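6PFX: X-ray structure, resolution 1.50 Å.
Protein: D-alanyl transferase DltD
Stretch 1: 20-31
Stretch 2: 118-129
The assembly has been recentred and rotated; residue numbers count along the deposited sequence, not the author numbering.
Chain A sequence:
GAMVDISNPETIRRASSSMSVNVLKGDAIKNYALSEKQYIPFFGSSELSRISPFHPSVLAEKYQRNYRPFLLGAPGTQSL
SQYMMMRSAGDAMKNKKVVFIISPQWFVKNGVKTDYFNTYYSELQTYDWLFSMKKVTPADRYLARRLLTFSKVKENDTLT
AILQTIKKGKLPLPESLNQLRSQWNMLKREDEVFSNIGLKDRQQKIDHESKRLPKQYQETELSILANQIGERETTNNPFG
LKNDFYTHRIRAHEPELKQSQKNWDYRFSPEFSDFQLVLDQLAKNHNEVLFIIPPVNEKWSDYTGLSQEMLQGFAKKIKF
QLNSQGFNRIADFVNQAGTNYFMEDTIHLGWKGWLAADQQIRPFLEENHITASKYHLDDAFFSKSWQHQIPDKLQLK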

# COMPACT_ATOMS: atom_id res chain seq x y z
N SER A 20 -11.60 5.35 -5.12
CA SER A 20 -12.55 4.72 -6.03
C SER A 20 -11.87 3.63 -6.84
O SER A 20 -10.81 3.85 -7.44
CB SER A 20 -13.12 5.78 -6.97
OG SER A 20 -13.41 5.23 -8.24
N VAL A 21 -12.48 2.45 -6.88
CA VAL A 21 -11.91 1.34 -7.63
C VAL A 21 -11.70 1.70 -9.09
O VAL A 21 -10.71 1.27 -9.71
CB VAL A 21 -12.78 0.07 -7.45
CG1 VAL A 21 -12.24 -1.05 -8.28
CG2 VAL A 21 -12.81 -0.32 -5.98
N ASN A 22 -12.58 2.52 -9.67
CA ASN A 22 -12.42 2.93 -11.06
C ASN A 22 -11.21 3.85 -11.25
O ASN A 22 -10.61 3.85 -12.33
CB ASN A 22 -13.67 3.65 -11.56
CG ASN A 22 -14.83 2.70 -11.79
OD1 ASN A 22 -14.65 1.55 -12.18
ND2 ASN A 22 -16.05 3.19 -11.53
N VAL A 23 -10.86 4.64 -10.24
CA VAL A 23 -9.65 5.46 -10.31
C VAL A 23 -8.41 4.58 -10.16
O VAL A 23 -7.46 4.68 -10.94
CB VAL A 23 -9.69 6.55 -9.23
CG1 VAL A 23 -8.34 7.24 -9.09
CG2 VAL A 23 -10.77 7.58 -9.54
N LEU A 24 -8.44 3.67 -9.18
CA LEU A 24 -7.28 2.82 -8.91
C LEU A 24 -6.99 1.87 -10.06
O LEU A 24 -5.82 1.54 -10.30
CB LEU A 24 -7.49 2.05 -7.61
CG LEU A 24 -7.76 2.85 -6.33
CD1 LEU A 24 -7.67 1.92 -5.13
CD2 LEU A 24 -6.84 4.04 -6.18
N LYS A 25 -8.02 1.40 -10.77
CA LYS A 25 -7.85 0.53 -11.93
C LYS A 25 -7.63 1.28 -13.23
O LYS A 25 -7.32 0.65 -14.25
CB LYS A 25 -9.10 -0.35 -12.12
CG LYS A 25 -9.32 -1.37 -11.05
CD LYS A 25 -10.40 -2.40 -11.40
CE LYS A 25 -11.72 -1.75 -11.79
NZ LYS A 25 -12.79 -2.76 -12.04
N GLY A 26 -7.81 2.60 -13.24
CA GLY A 26 -7.74 3.38 -14.45
C GLY A 26 -6.39 4.04 -14.65
O GLY A 26 -5.40 3.76 -13.96
N ASP A 27 -6.36 4.94 -15.64
CA ASP A 27 -5.16 5.69 -15.99
C ASP A 27 -5.39 7.20 -16.03
O ASP A 27 -4.57 7.96 -15.52
CB ASP A 27 -4.64 5.26 -17.37
CG ASP A 27 -3.90 3.95 -17.35
OD1 ASP A 27 -3.37 3.56 -16.28
OD2 ASP A 27 -3.82 3.30 -18.41
N ALA A 28 -6.48 7.65 -16.65
CA ALA A 28 -6.61 9.06 -17.01
C ALA A 28 -6.52 9.96 -15.78
O ALA A 28 -5.78 10.95 -15.78
CB ALA A 28 -7.93 9.29 -17.75
N ILE A 29 -7.23 9.61 -14.71
CA ILE A 29 -7.26 10.48 -13.54
C ILE A 29 -5.96 10.37 -12.75
O ILE A 29 -5.28 11.37 -12.51
CB ILE A 29 -8.49 10.17 -12.66
CG1 ILE A 29 -9.77 10.58 -13.40
CG2 ILE A 29 -8.37 10.89 -11.33
CD1 ILE A 29 -11.05 10.20 -12.67
N LYS A 30 -5.59 9.15 -12.36
CA LYS A 30 -4.43 8.99 -11.48
C LYS A 30 -3.14 9.44 -12.16
O LYS A 30 -2.29 10.06 -11.52
CB LYS A 30 -4.35 7.55 -10.97
CG LYS A 30 -3.67 6.55 -11.90
CD LYS A 30 -3.76 5.13 -11.33
CE LYS A 30 -2.68 4.22 -11.85
NZ LYS A 30 -2.65 4.23 -13.34
N ASN A 31 -2.99 9.17 -13.47
CA ASN A 31 -1.74 9.52 -14.14
C ASN A 31 -1.61 11.03 -14.33
O ASN A 31 -0.52 11.60 -14.19
CB ASN A 31 -1.63 8.81 -15.49
CG ASN A 31 -1.55 7.30 -15.36
OD1 ASN A 31 -1.58 6.74 -14.26
ND2 ASN A 31 -1.45 6.63 -16.49
N ASN A 118 -8.93 -10.29 -7.83
CA ASN A 118 -9.98 -10.12 -8.83
C ASN A 118 -10.63 -8.74 -8.74
O ASN A 118 -11.00 -8.16 -9.76
CB ASN A 118 -11.05 -11.20 -8.66
CG ASN A 118 -10.55 -12.58 -9.05
OD1 ASN A 118 -9.52 -12.73 -9.70
ND2 ASN A 118 -11.29 -13.61 -8.64
N THR A 119 -10.77 -8.20 -7.53
CA THR A 119 -11.42 -6.90 -7.38
C THR A 119 -10.66 -5.80 -8.11
O THR A 119 -11.27 -4.90 -8.71
CB THR A 119 -11.56 -6.53 -5.90
OG1 THR A 119 -12.41 -7.49 -5.26
CG2 THR A 119 -12.15 -5.14 -5.74
N TYR A 120 -9.33 -5.84 -8.06
CA TYR A 120 -8.52 -4.77 -8.63
C TYR A 120 -7.86 -5.14 -9.94
O TYR A 120 -7.24 -4.27 -10.56
CB TYR A 120 -7.48 -4.32 -7.60
CG TYR A 120 -8.13 -3.76 -6.38
CD1 TYR A 120 -8.52 -2.43 -6.33
CD2 TYR A 120 -8.39 -4.56 -5.27
CE1 TYR A 120 -9.14 -1.90 -5.22
CE2 TYR A 120 -9.02 -4.04 -4.15
CZ TYR A 120 -9.38 -2.70 -4.13
OH TYR A 120 -10.00 -2.15 -3.03
N TYR A 121 -7.99 -6.38 -10.39
CA TYR A 121 -7.41 -6.76 -11.67
C TYR A 121 -7.92 -5.84 -12.76
O TYR A 121 -9.14 -5.69 -12.94
CB TYR A 121 -7.75 -8.21 -12.02
CG TYR A 121 -7.33 -8.56 -13.43
CD1 TYR A 121 -5.99 -8.54 -13.81
CD2 TYR A 121 -8.27 -8.90 -14.40
CE1 TYR A 121 -5.60 -8.85 -15.10
CE2 TYR A 121 -7.89 -9.21 -15.69
CZ TYR A 121 -6.55 -9.19 -16.04
OH TYR A 121 -6.16 -9.50 -17.32
N SER A 122 -6.99 -5.21 -13.49
CA SER A 122 -7.30 -4.20 -14.49
C SER A 122 -6.69 -4.67 -15.81
O SER A 122 -5.47 -4.73 -15.95
CB SER A 122 -6.70 -2.86 -14.11
OG SER A 122 -6.84 -1.94 -15.17
N GLU A 123 -7.55 -5.03 -16.77
CA GLU A 123 -7.05 -5.34 -18.10
C GLU A 123 -6.30 -4.14 -18.69
O GLU A 123 -5.29 -4.31 -19.37
CB GLU A 123 -8.19 -5.73 -19.03
CG GLU A 123 -8.72 -7.14 -18.83
CD GLU A 123 -9.90 -7.45 -19.74
OE1 GLU A 123 -10.82 -6.61 -19.82
OE2 GLU A 123 -9.89 -8.52 -20.38
N LEU A 124 -6.81 -2.93 -18.44
CA LEU A 124 -6.18 -1.72 -18.97
C LEU A 124 -4.73 -1.62 -18.50
O LEU A 124 -3.82 -1.40 -19.30
CB LEU A 124 -6.97 -0.48 -18.54
CG LEU A 124 -6.35 0.89 -18.86
CD1 LEU A 124 -6.09 1.12 -20.35
CD2 LEU A 124 -7.22 2.03 -18.30
N GLN A 125 -4.51 -1.80 -17.20
CA GLN A 125 -3.16 -1.66 -16.66
C GLN A 125 -2.28 -2.83 -17.05
O GLN A 125 -1.07 -2.65 -17.23
CB GLN A 125 -3.25 -1.52 -15.14
CG GLN A 125 -3.91 -0.22 -14.72
CD GLN A 125 -4.07 -0.09 -13.23
OE1 GLN A 125 -3.93 -1.06 -12.49
NE2 GLN A 125 -4.36 1.12 -12.78
N THR A 126 -2.86 -4.03 -17.16
CA THR A 126 -2.10 -5.18 -17.63
C THR A 126 -1.62 -4.95 -19.06
O THR A 126 -0.44 -5.16 -19.37
CB THR A 126 -2.96 -6.44 -17.54
OG1 THR A 126 -3.40 -6.64 -16.19
CG2 THR A 126 -2.17 -7.66 -17.97
N TYR A 127 -2.52 -4.49 -19.93
CA TYR A 127 -2.13 -4.21 -21.31
C TYR A 127 -1.15 -3.04 -21.37
O TYR A 127 -0.21 -3.05 -22.18
CB TYR A 127 -3.37 -3.91 -22.15
CG TYR A 127 -4.34 -5.06 -22.36
CD1 TYR A 127 -4.11 -6.31 -21.82
CD2 TYR A 127 -5.49 -4.87 -23.12
CE1 TYR A 127 -4.99 -7.34 -22.01
CE2 TYR A 127 -6.37 -5.91 -23.33
CZ TYR A 127 -6.12 -7.14 -22.77
OH TYR A 127 -7.00 -8.17 -22.95
N ASP A 128 -1.35 -2.03 -20.52
CA ASP A 128 -0.37 -0.95 -20.43
C ASP A 128 1.03 -1.52 -20.25
O ASP A 128 1.98 -1.10 -20.92
CB ASP A 128 -0.67 -0.06 -19.22
CG ASP A 128 -1.80 0.94 -19.45
OD1 ASP A 128 -2.19 1.19 -20.61
OD2 ASP A 128 -2.29 1.48 -18.43
N TRP A 129 1.18 -2.47 -19.32
CA TRP A 129 2.47 -3.08 -19.06
C TRP A 129 2.99 -3.81 -20.29
O TRP A 129 4.13 -3.59 -20.71
CB TRP A 129 2.31 -4.05 -17.88
CG TRP A 129 3.34 -5.11 -17.78
CD1 TRP A 129 4.69 -4.95 -17.67
CD2 TRP A 129 3.10 -6.53 -17.73
NE1 TRP A 129 5.31 -6.18 -17.58
CE2 TRP A 129 4.35 -7.16 -17.61
CE3 TRP A 129 1.95 -7.32 -17.79
CZ2 TRP A 129 4.49 -8.55 -17.55
CZ3 TRP A 129 2.09 -8.70 -17.73
CH2 TRP A 129 3.35 -9.30 -17.60
O HOH W 1 -13.53 -4.24 -9.22

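What holds the two stretches together most firmly? Side chains of the second stretch donate to three consecutive backbone carbonyls, those of Leu24, Lys25 and Gly26. Gln125 NE2 gives one hydrogen bond to Leu24 O (2.9 Å) and another to Gly26 O (3.1 Å), so one amide group bridges two carbonyls. Between them in sequence, Lys25 O accepts from Ser122 OG at 2.8 Å.

Why is Ser122 so well placed? It precedes the helix that begins at Glu123, where its OG also accepts from Gln125 N (3.1 Å), capping that helix while donating across the contact. The backbones come close here, with Lys25 CA and Ser122 CA 5.4 Å apart.

How do the charged groups settle? Lys30 NZ forms a salt bridge with Asp27 OD1 (3.1 Å) and a hydrogen bond to Gly26 O (2.9 Å), tying the turn to its following helix. Asp27 OD2 lies 2.4 Å from Asp128 OD2, too close in the model to build on.

What fills the space around these bonds? Val21 CG2 and Leu24 CD1 each lie 4.1 Å from Tyr120 CE1, forming an apolar patch. The aliphatic part of Lys25 extends along the other backbone, its CG 3.6 Å from Tyr120 O, and a water links Lys25 NZ to Thr119 O. Leu124 CD2 packs 4.1 Å from Gly26 CA.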